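Local structure of kinetochore protein Mis16 (Schizosaccharomyces japonicus, 4XYH) at residues Q332-D337 with L388-N393; K395-S400 with I409-K414. The protein folds as a WD-repeat beta-propeller that recognises histone H4 and the CENP-A-specific chaperone Scm3, probably helping to deliver CENP-A to centromeres. All coordinates share one frame; numbering follows the deposited sequence.

Interaction 1 joins two neighbouring blades of the propeller, whereas interaction 2 lies within one of them, the blade that also takes in strand 41-48 from near the N-terminus. The two share this blade: strand 385-390 of interaction 1 is sheet neighbour to strand 398-402 of interaction 2, with Ser389 N probably hydrogen-bonded to Ala399 O. A salt bridge from Asp337 OD2 to Lys395 NZ links them again near the turns. Interaction 2 is fully buried and adds side-chain hydrogen bonds and apolar packing to backbone pairing; interaction 1, buried around its tryptophan but partly exposed toward its histidine, lacks such pairing and depends on side chains alone to reach across.

Interaction 1 (Q332-D337 with L388-N393); sequences QWSPHD and LSWNPN
Residues 332-336 and 388-393 run in nearly the same direction, 16° apart, yet remain too far apart for strand pairing: the alpha carbons come no nearer than 6.3 Å, at CA of Ser334 with CA of Trp390 and at CA of Pro335 with CA of Pro392. Side chains bridge the gap, chiefly the indole of Trp390, whose CG is anti to the carbonyl carbon (chi1 -77°), which lays the ring across the backbone of 332-334. Its NE1 gives a 3.1 Å hydrogen bond to Gln332 O; the acceptor lies in the indole plane, whereas the donor stands above the carbonyl plane. Ser334 CA rests over one face, 3.6 Å from the centroid of the five-membered ring of Trp390, a CH-pi contact. Tryptophan suits this place because it offers both a wide apolar face and an N-H at its edge. The apolar ring edge of Pro335 packs beside it, CD 3.4 Å from Trp390 CB. The imidazole of His336 offers an in-plane N-H long enough to span to the other segment, with NE2 3.1 Å from Pro392 O. Ser334 OG holds the intervening turn by accepting from the backbone N of both His336 and Asp337, an ST motif; an Asx turn from Asn391 OD1 to Asn393 N shapes the other segment. At the opposite end, the Gln332 and Leu388 side chains pass in opposite directions, with Gln332 CG 3.4 Å from Leu388 CD1. Trp333 points away, and its NE1 likewise bonds Ala288 O on the preceding blade. Such indole-to-carbonyl links join the innermost strands of successive blades in this WD40 beta-propeller.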
ATOM      1  N   GLN A 332      -4.803  -5.116  -1.044  1.00 20.45           N
ATOM      2  CA  GLN A 332      -3.805  -5.518  -2.033  1.00 22.91           C
ATOM      3  C   GLN A 332      -4.072  -6.920  -2.552  1.00 24.90           C
ATOM      4  O   GLN A 332      -4.177  -7.877  -1.769  1.00 21.85           O
ATOM      5  CB  GLN A 332      -2.398  -5.470  -1.450  1.00 24.05           C
ATOM      6  CG  GLN A 332      -1.956  -4.090  -1.016  1.00 37.87           C
ATOM      7  CD  GLN A 332      -1.020  -3.452  -2.001  1.00 43.08           C
ATOM      8  OE1 GLN A 332      -1.087  -2.242  -2.251  1.00 49.04           O
ATOM      9  NE2 GLN A 332      -0.128  -4.261  -2.571  1.00 40.42           N
ATOM     10  N   TRP A 333      -4.151  -7.045  -3.871  1.00 15.63           N
ATOM     11  CA  TRP A 333      -4.350  -8.344  -4.492  1.00 20.27           C
ATOM     12  C   TRP A 333      -3.062  -9.158  -4.463  1.00 19.32           C
ATOM     13  O   TRP A 333      -1.982  -8.607  -4.648  1.00 19.11           O
ATOM     14  CB  TRP A 333      -4.820  -8.168  -5.927  1.00 17.16           C
ATOM     15  CG  TRP A 333      -6.161  -7.558  -6.041  1.00 19.28           C
ATOM     16  CD1 TRP A 333      -6.448  -6.244  -6.264  1.00 17.42           C
ATOM     17  CD2 TRP A 333      -7.418  -8.232  -5.930  1.00 19.86           C
ATOM     18  NE1 TRP A 333      -7.806  -6.058  -6.302  1.00 18.60           N
ATOM     19  CE2 TRP A 333      -8.425  -7.266  -6.104  1.00 19.29           C
ATOM     20  CE3 TRP A 333      -7.790  -9.561  -5.704  1.00 20.95           C
ATOM     21  CZ2 TRP A 333      -9.786  -7.586  -6.066  1.00 23.09           C
ATOM     22  CZ3 TRP A 333      -9.141  -9.877  -5.668  1.00 26.51           C
ATOM     23  CH2 TRP A 333     -10.125  -8.893  -5.848  1.00 20.23           C
ATOM     24  N   SER A 334      -3.157 -10.462  -4.229  1.00 18.71           N
ATOM     25  CA  SER A 334      -1.973 -11.310  -4.406  1.00 23.28           C
ATOM     26  C   SER A 334      -1.463 -11.216  -5.857  1.00 19.73           C
ATOM     27  O   SER A 334      -2.249 -11.264  -6.796  1.00 23.20           O
ATOM     28  CB  SER A 334      -2.287 -12.767  -4.050  1.00 21.88           C
ATOM     29  OG  SER A 334      -1.339 -13.656  -4.637  1.00 23.56           O
ATOM     30  N   PRO A 335      -0.148 -11.053  -6.047  1.00 21.16           N
ATOM     31  CA  PRO A 335       0.352 -11.079  -7.429  1.00 21.87           C
ATOM     32  C   PRO A 335       0.467 -12.514  -7.995  1.00 27.27           C
ATOM     33  O   PRO A 335       0.807 -12.682  -9.169  1.00 25.02           O
ATOM     34  CB  PRO A 335       1.735 -10.425  -7.312  1.00 18.33           C
ATOM     35  CG  PRO A 335       2.196 -10.805  -5.935  1.00 24.79           C
ATOM     36  CD  PRO A 335       0.936 -10.876  -5.065  1.00 19.46           C
ATOM     37  N   HIS A 336       0.174 -13.526  -7.179  1.00 21.52           N
ATOM     38  CA  HIS A 336       0.333 -14.915  -7.601  1.00 26.44           C
ATOM     39  C   HIS A 336      -0.985 -15.675  -7.807  1.00 29.91           C
ATOM     40  O   HIS A 336      -1.020 -16.648  -8.553  1.00 34.41           O
ATOM     41  CB  HIS A 336       1.190 -15.679  -6.582  1.00 25.74           C
ATOM     42  CG  HIS A 336       2.552 -15.088  -6.372  1.00 30.71           C
ATOM     43  ND1 HIS A 336       2.970 -14.597  -5.153  1.00 29.65           N
ATOM     44  CD2 HIS A 336       3.586 -14.908  -7.225  1.00 29.94           C
ATOM     45  CE1 HIS A 336       4.205 -14.140  -5.266  1.00 28.22           C
ATOM     46  NE2 HIS A 336       4.601 -14.314  -6.511  1.00 30.71           N
ATOM     47  N   ASP A 337      -2.059 -15.246  -7.148  1.00 27.73           N
ATOM     48  CA  ASP A 337      -3.326 -15.988  -7.169  1.00 25.02           C
ATOM     49  C   ASP A 337      -4.524 -15.062  -7.328  1.00 27.31           C
ATOM     50  O   ASP A 337      -4.859 -14.312  -6.414  1.00 27.42           O
ATOM     51  CB  ASP A 337      -3.507 -16.808  -5.888  1.00 22.98           C
ATOM     52  CG  ASP A 337      -2.446 -17.867  -5.719  1.00 31.32           C
ATOM     53  OD1 ASP A 337      -2.433 -18.822  -6.522  1.00 41.62           O
ATOM     54  OD2 ASP A 337      -1.627 -17.749  -4.782  1.00 30.55           O
ATOM     55  N   LEU A 388       1.025  -2.478   3.804  1.00 18.39           N
ATOM     56  CA  LEU A 388       1.439  -3.869   3.619  1.00 20.45           C
ATOM     57  C   LEU A 388       1.785  -4.131   2.168  1.00 21.87           C
ATOM     58  O   LEU A 388       1.375  -3.382   1.270  1.00 20.46           O
ATOM     59  CB  LEU A 388       0.366  -4.855   4.096  1.00 21.76           C
ATOM     60  CG  LEU A 388      -1.111  -4.652   3.760  1.00 25.26           C
ATOM     61  CD1 LEU A 388      -1.358  -4.709   2.287  1.00 28.06           C
ATOM     62  CD2 LEU A 388      -1.967  -5.706   4.452  1.00 27.34           C
ATOM     63  N   SER A 389       2.531  -5.201   1.949  1.00 17.65           N
ATOM     64  CA  SER A 389       3.024  -5.500   0.619  1.00 20.14           C
ATOM     65  C   SER A 389       3.167  -7.003   0.417  1.00 14.64           C
ATOM     66  O   SER A 389       3.793  -7.687   1.226  1.00 16.75           O
ATOM     67  CB  SER A 389       4.366  -4.782   0.403  1.00 19.34           C
ATOM     68  OG  SER A 389       4.926  -5.063  -0.859  1.00 20.69           O
ATOM     69  N   TRP A 390       2.580  -7.521  -0.658  1.00 19.79           N
ATOM     70  CA  TRP A 390       2.869  -8.890  -1.090  1.00 20.83           C
ATOM     71  C   TRP A 390       4.282  -8.999  -1.635  1.00 17.49           C
ATOM     72  O   TRP A 390       4.683  -8.195  -2.455  1.00 20.54           O
ATOM     73  CB  TRP A 390       1.919  -9.339  -2.177  1.00 19.45           C
ATOM     74  CG  TRP A 390       0.574  -9.708  -1.728  1.00 21.76           C
ATOM     75  CD1 TRP A 390      -0.541  -8.911  -1.728  1.00 24.74           C
ATOM     76  CD2 TRP A 390       0.158 -10.987  -1.255  1.00 20.57           C
ATOM     77  NE1 TRP A 390      -1.625  -9.618  -1.268  1.00 25.39           N
ATOM     78  CE2 TRP A 390      -1.222 -10.893  -0.960  1.00 20.29           C
ATOM     79  CE3 TRP A 390       0.816 -12.204  -1.047  1.00 24.89           C
ATOM     80  CZ2 TRP A 390      -1.958 -11.966  -0.468  1.00 21.40           C
ATOM     81  CZ3 TRP A 390       0.084 -13.273  -0.551  1.00 27.13           C
ATOM     82  CH2 TRP A 390      -1.292 -13.145  -0.268  1.00 21.51           C
ATOM     83  N   ASN A 391       5.025 -10.000  -1.188  1.00 18.00           N
ATOM     84  CA  ASN A 391       6.320 -10.340  -1.772  1.00 20.24           C
ATOM     85  C   ASN A 391       6.095 -10.988  -3.147  1.00 22.90           C
ATOM     86  O   ASN A 391       5.421 -12.004  -3.237  1.00 25.28           O
ATOM     87  CB  ASN A 391       7.075 -11.269  -0.810  1.00 22.37           C
ATOM     88  CG  ASN A 391       8.465 -11.634  -1.286  1.00 24.61           C
ATOM     89  OD1 ASN A 391       8.701 -11.799  -2.474  1.00 27.56           O
ATOM     90  ND2 ASN A 391       9.394 -11.776  -0.343  1.00 25.18           N
ATOM     91  N   PRO A 392       6.629 -10.389  -4.224  1.00 23.25           N
ATOM     92  CA  PRO A 392       6.408 -10.931  -5.577  1.00 24.33           C
ATOM     93  C   PRO A 392       7.359 -12.083  -5.930  1.00 28.14           C
ATOM     94  O   PRO A 392       7.183 -12.744  -6.954  1.00 28.18           O
ATOM     95  CB  PRO A 392       6.689  -9.724  -6.479  1.00 23.18           C
ATOM     96  CG  PRO A 392       7.801  -9.003  -5.737  1.00 20.94           C
ATOM     97  CD  PRO A 392       7.438  -9.152  -4.257  1.00 23.37           C
ATOM     98  N   ASN A 393       8.354 -12.302  -5.077  1.00 25.98           N
ATOM     99  CA  ASN A 393       9.409 -13.275  -5.310  1.00 27.02           C
ATOM    100  C   ASN A 393       9.099 -14.659  -4.752  1.00 31.36           C
ATOM    101  O   ASN A 393       9.521 -15.663  -5.314  1.00 37.65           O
ATOM    102  CB  ASN A 393      10.714 -12.776  -4.685  1.00 23.48           C
ATOM    103  CG  ASN A 393      11.078 -11.371  -5.136  1.00 30.74           C
ATOM    104  OD1 ASN A 393      11.052 -11.061  -6.332  1.00 22.98           O
ATOM    105  ND2 ASN A 393      11.423 -10.511  -4.175  1.00 23.57           N
TER

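Interaction 2 (K395-S400 with I409-K414); sequences KWVLAS and IWSPSK
Leu398 and Trp410 pair toward the open end of an antiparallel beta hairpin, the two middle strands of a four-stranded WD40 propeller blade. Backbone bonds set the register: Leu398 N to Trp410 O and Trp410 N to Leu398 O, each 2.9 Å, make this a hydrogen-bonded pair, followed by the non-hydrogen-bonded pair Ala399-Ile409. Beyond the regular pairing, where Trp396 adopts a left-handed backbone conformation, a side chain takes over: Ser411 OG donates to Trp396 O at 2.7 Å, a task for which a short hydroxyl beside the chain is well suited.

Apolar contacts occupy both faces of the sheet. On the face of Leu398 and Trp410, Leu398 CB sits over the six-membered ring of Trp410, 4.1 Å from its centroid, as a CH-pi contact; Trp410 CG lies between the backbone N and the carbonyl carbon (chi1 48°), which turns the indole across to its partner strand. His378 stacks on this indole. Trp396 CE3 meets Pro412 CG at 3.9 Å, the two side chains crossing at about a right angle, and Trp417 stacks on the Trp396 ring. On the other face, Val397 CG1 touches Ile409 CG2, and the small Ala399 leaves CB 4.3 Å from Ile409 CG1; Trp58 packs against all three residues.

The last kind is a polar relay of the sort that marks WD repeats, the tryptophan-serine-histidine part of their structural tetrad. Trp410 NE1 donates to Ser400 OG at 2.9 Å, nearly in the indole plane, and that same OG is hydrogen-bonded to His381 NE2.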
ATOM      1  N   LYS A 395       6.064 -17.298  -2.862  1.00 29.80           N
ATOM      2  CA  LYS A 395       4.657 -17.554  -2.612  1.00 36.25           C
ATOM      3  C   LYS A 395       4.320 -17.217  -1.156  1.00 30.16           C
ATOM      4  O   LYS A 395       5.082 -17.546  -0.251  1.00 29.58           O
ATOM      5  CB  LYS A 395       4.317 -19.021  -2.909  1.00 38.94           C
ATOM      6  CG  LYS A 395       4.452 -19.422  -4.378  1.00 44.54           C
ATOM      7  CD  LYS A 395       3.339 -18.807  -5.212  1.00 48.12           C
ATOM      8  CE  LYS A 395       1.974 -19.150  -4.615  1.00 43.70           C
ATOM      9  NZ  LYS A 395       0.846 -18.773  -5.505  1.00 43.77           N
ATOM     10  N   TRP A 396       3.196 -16.540  -0.948  1.00 23.97           N
ATOM     11  CA  TRP A 396       2.617 -16.376   0.384  1.00 25.59           C
ATOM     12  C   TRP A 396       3.513 -15.724   1.416  1.00 24.12           C
ATOM     13  O   TRP A 396       3.468 -16.090   2.590  1.00 26.32           O
ATOM     14  CB  TRP A 396       2.143 -17.737   0.913  1.00 21.82           C
ATOM     15  CG  TRP A 396       0.969 -18.201   0.137  1.00 26.38           C
ATOM     16  CD1 TRP A 396       0.967 -19.103  -0.882  1.00 26.89           C
ATOM     17  CD2 TRP A 396      -0.373 -17.731   0.261  1.00 24.94           C
ATOM     18  NE1 TRP A 396      -0.298 -19.243  -1.384  1.00 28.90           N
ATOM     19  CE2 TRP A 396      -1.141 -18.408  -0.703  1.00 28.10           C
ATOM     20  CE3 TRP A 396      -1.002 -16.804   1.096  1.00 23.91           C
ATOM     21  CZ2 TRP A 396      -2.509 -18.196  -0.855  1.00 29.92           C
ATOM     22  CZ3 TRP A 396      -2.362 -16.596   0.946  1.00 30.31           C
ATOM     23  CH2 TRP A 396      -3.101 -17.288  -0.022  1.00 28.42           C
ATOM     24  N   VAL A 397       4.307 -14.746   1.003  1.00 19.20           N
ATOM     25  CA  VAL A 397       5.063 -13.979   1.977  1.00 20.65           C
ATOM     26  C   VAL A 397       4.565 -12.541   1.981  1.00 22.83           C
ATOM     27  O   VAL A 397       4.456 -11.927   0.928  1.00 20.84           O
ATOM     28  CB  VAL A 397       6.572 -14.016   1.688  1.00 25.05           C
ATOM     29  CG1 VAL A 397       7.324 -13.083   2.642  1.00 18.71           C
ATOM     30  CG2 VAL A 397       7.104 -15.461   1.797  1.00 22.65           C
ATOM     31  N   LEU A 398       4.265 -11.999   3.161  1.00 19.95           N
ATOM     32  CA  LEU A 398       3.772 -10.628   3.257  1.00 18.92           C
ATOM     33  C   LEU A 398       4.613  -9.807   4.206  1.00 21.05           C
ATOM     34  O   LEU A 398       5.195 -10.334   5.155  1.00 22.37           O
ATOM     35  CB  LEU A 398       2.308 -10.597   3.708  1.00 17.11           C
ATOM     36  CG  LEU A 398       1.399 -11.211   2.640  1.00 23.58           C
ATOM     37  CD1 LEU A 398       1.133 -12.702   2.909  1.00 25.93           C
ATOM     38  CD2 LEU A 398       0.120 -10.456   2.479  1.00 23.01           C
ATOM     39  N   ALA A 399       4.683  -8.514   3.933  1.00 15.22           N
ATOM     40  CA  ALA A 399       5.242  -7.564   4.863  1.00 17.17           C
ATOM     41  C   ALA A 399       4.114  -6.646   5.321  1.00 20.32           C
ATOM     42  O   ALA A 399       3.284  -6.226   4.507  1.00 18.98           O
ATOM     43  CB  ALA A 399       6.379  -6.760   4.209  1.00 14.37           C
ATOM     44  N   SER A 400       4.074  -6.338   6.615  1.00 18.66           N
ATOM     45  CA  SER A 400       3.083  -5.396   7.131  1.00 20.38           C
ATOM     46  C   SER A 400       3.675  -4.522   8.231  1.00 17.18           C
ATOM     47  O   SER A 400       4.534  -4.962   8.994  1.00 21.02           O
ATOM     48  CB  SER A 400       1.835  -6.136   7.644  1.00 20.80           C
ATOM     49  OG  SER A 400       2.169  -7.192   8.538  1.00 20.92           O
ATOM     50  N   ILE A 409       7.215  -9.568   8.850  1.00 22.04           N
ATOM     51  CA  ILE A 409       7.309 -10.344   7.635  1.00 19.63           C
ATOM     52  C   ILE A 409       6.835 -11.755   7.952  1.00 23.91           C
ATOM     53  O   ILE A 409       7.442 -12.455   8.757  1.00 23.83           O
ATOM     54  CB  ILE A 409       8.743 -10.345   7.085  1.00 23.01           C
ATOM     55  CG1 ILE A 409       9.152  -8.908   6.756  1.00 25.03           C
ATOM     56  CG2 ILE A 409       8.858 -11.237   5.842  1.00 19.45           C
ATOM     57  CD1 ILE A 409      10.553  -8.769   6.207  1.00 26.83           C
ATOM     58  N   TRP A 410       5.736 -12.167   7.336  1.00 20.72           N
ATOM     59  CA  TRP A 410       5.108 -13.417   7.720  1.00 20.57           C
ATOM     60  C   TRP A 410       4.552 -14.215   6.548  1.00 23.60           C
ATOM     61  O   TRP A 410       4.277 -13.680   5.473  1.00 23.56           O
ATOM     62  CB  TRP A 410       3.987 -13.158   8.727  1.00 19.54           C
ATOM     63  CG  TRP A 410       3.066 -12.056   8.330  1.00 20.17           C
ATOM     64  CD1 TRP A 410       3.288 -10.708   8.466  1.00 21.76           C
ATOM     65  CD2 TRP A 410       1.774 -12.192   7.739  1.00 21.77           C
ATOM     66  NE1 TRP A 410       2.205  -9.999   7.996  1.00 22.67           N
ATOM     67  CE2 TRP A 410       1.262 -10.886   7.545  1.00 22.99           C
ATOM     68  CE3 TRP A 410       0.992 -13.286   7.353  1.00 24.97           C
ATOM     69  CZ2 TRP A 410       0.006 -10.651   6.979  1.00 21.44           C
ATOM     70  CZ3 TRP A 410      -0.256 -13.046   6.794  1.00 21.61           C
ATOM     71  CH2 TRP A 410      -0.732 -11.739   6.610  1.00 21.06           C
ATOM     72  N   SER A 411       4.391 -15.510   6.781  1.00 23.29           N
ATOM     73  CA  SER A 411       3.832 -16.415   5.799  1.00 19.71           C
ATOM     74  C   SER A 411       2.847 -17.342   6.480  1.00 22.90           C
ATOM     75  O   SER A 411       3.230 -18.080   7.387  1.00 23.92           O
ATOM     76  CB  SER A 411       4.931 -17.222   5.134  1.00 23.35           C
ATOM     77  OG  SER A 411       4.359 -18.105   4.189  1.00 32.01           O
ATOM     78  N   PRO A 412       1.566 -17.290   6.083  1.00 22.82           N
ATOM     79  CA  PRO A 412       0.636 -18.226   6.727  1.00 23.88           C
ATOM     80  C   PRO A 412       0.980 -19.668   6.369  1.00 27.70           C
ATOM     81  O   PRO A 412       1.564 -19.936   5.316  1.00 23.18           O
ATOM     82  CB  PRO A 412      -0.728 -17.821   6.179  1.00 22.02           C
ATOM     83  CG  PRO A 412      -0.433 -16.995   4.967  1.00 26.11           C
ATOM     84  CD  PRO A 412       0.889 -16.359   5.168  1.00 20.33           C
ATOM     85  N   SER A 413       0.652 -20.588   7.265  1.00 28.59           N
ATOM     86  CA  SER A 413       1.006 -21.992   7.076  1.00 30.99           C
ATOM     87  C   SER A 413       0.435 -22.586   5.778  1.00 28.53           C
ATOM     88  O   SER A 413      -0.742 -22.388   5.450  1.00 27.65           O
ATOM     89  CB  SER A 413       0.527 -22.801   8.276  1.00 30.55           C
ATOM     90  OG  SER A 413       0.591 -24.178   7.993  1.00 39.69           O
ATOM     91  N   LYS A 414       1.278 -23.305   5.043  1.00 26.40           N
ATOM     92  CA  LYS A 414       0.831 -24.023   3.849  1.00 32.16           C
ATOM     93  C   LYS A 414      -0.301 -25.001   4.183  1.00 34.45           C
ATOM     94  O   LYS A 414      -1.146 -25.304   3.336  1.00 35.40           O
ATOM     95  CB  LYS A 414       1.993 -24.769   3.209  1.00 27.69           C
ATOM     96  CG  LYS A 414       1.649 -25.497   1.918  1.00 36.75           C
ATOM     97  CD  LYS A 414       2.845 -26.325   1.463  1.00 35.07           C
ATOM     98  CE  LYS A 414       3.062 -26.263  -0.038  1.00 42.46           C
ATOM     99  NZ  LYS A 414       2.162 -27.176  -0.780  1.00 47.07           N
TER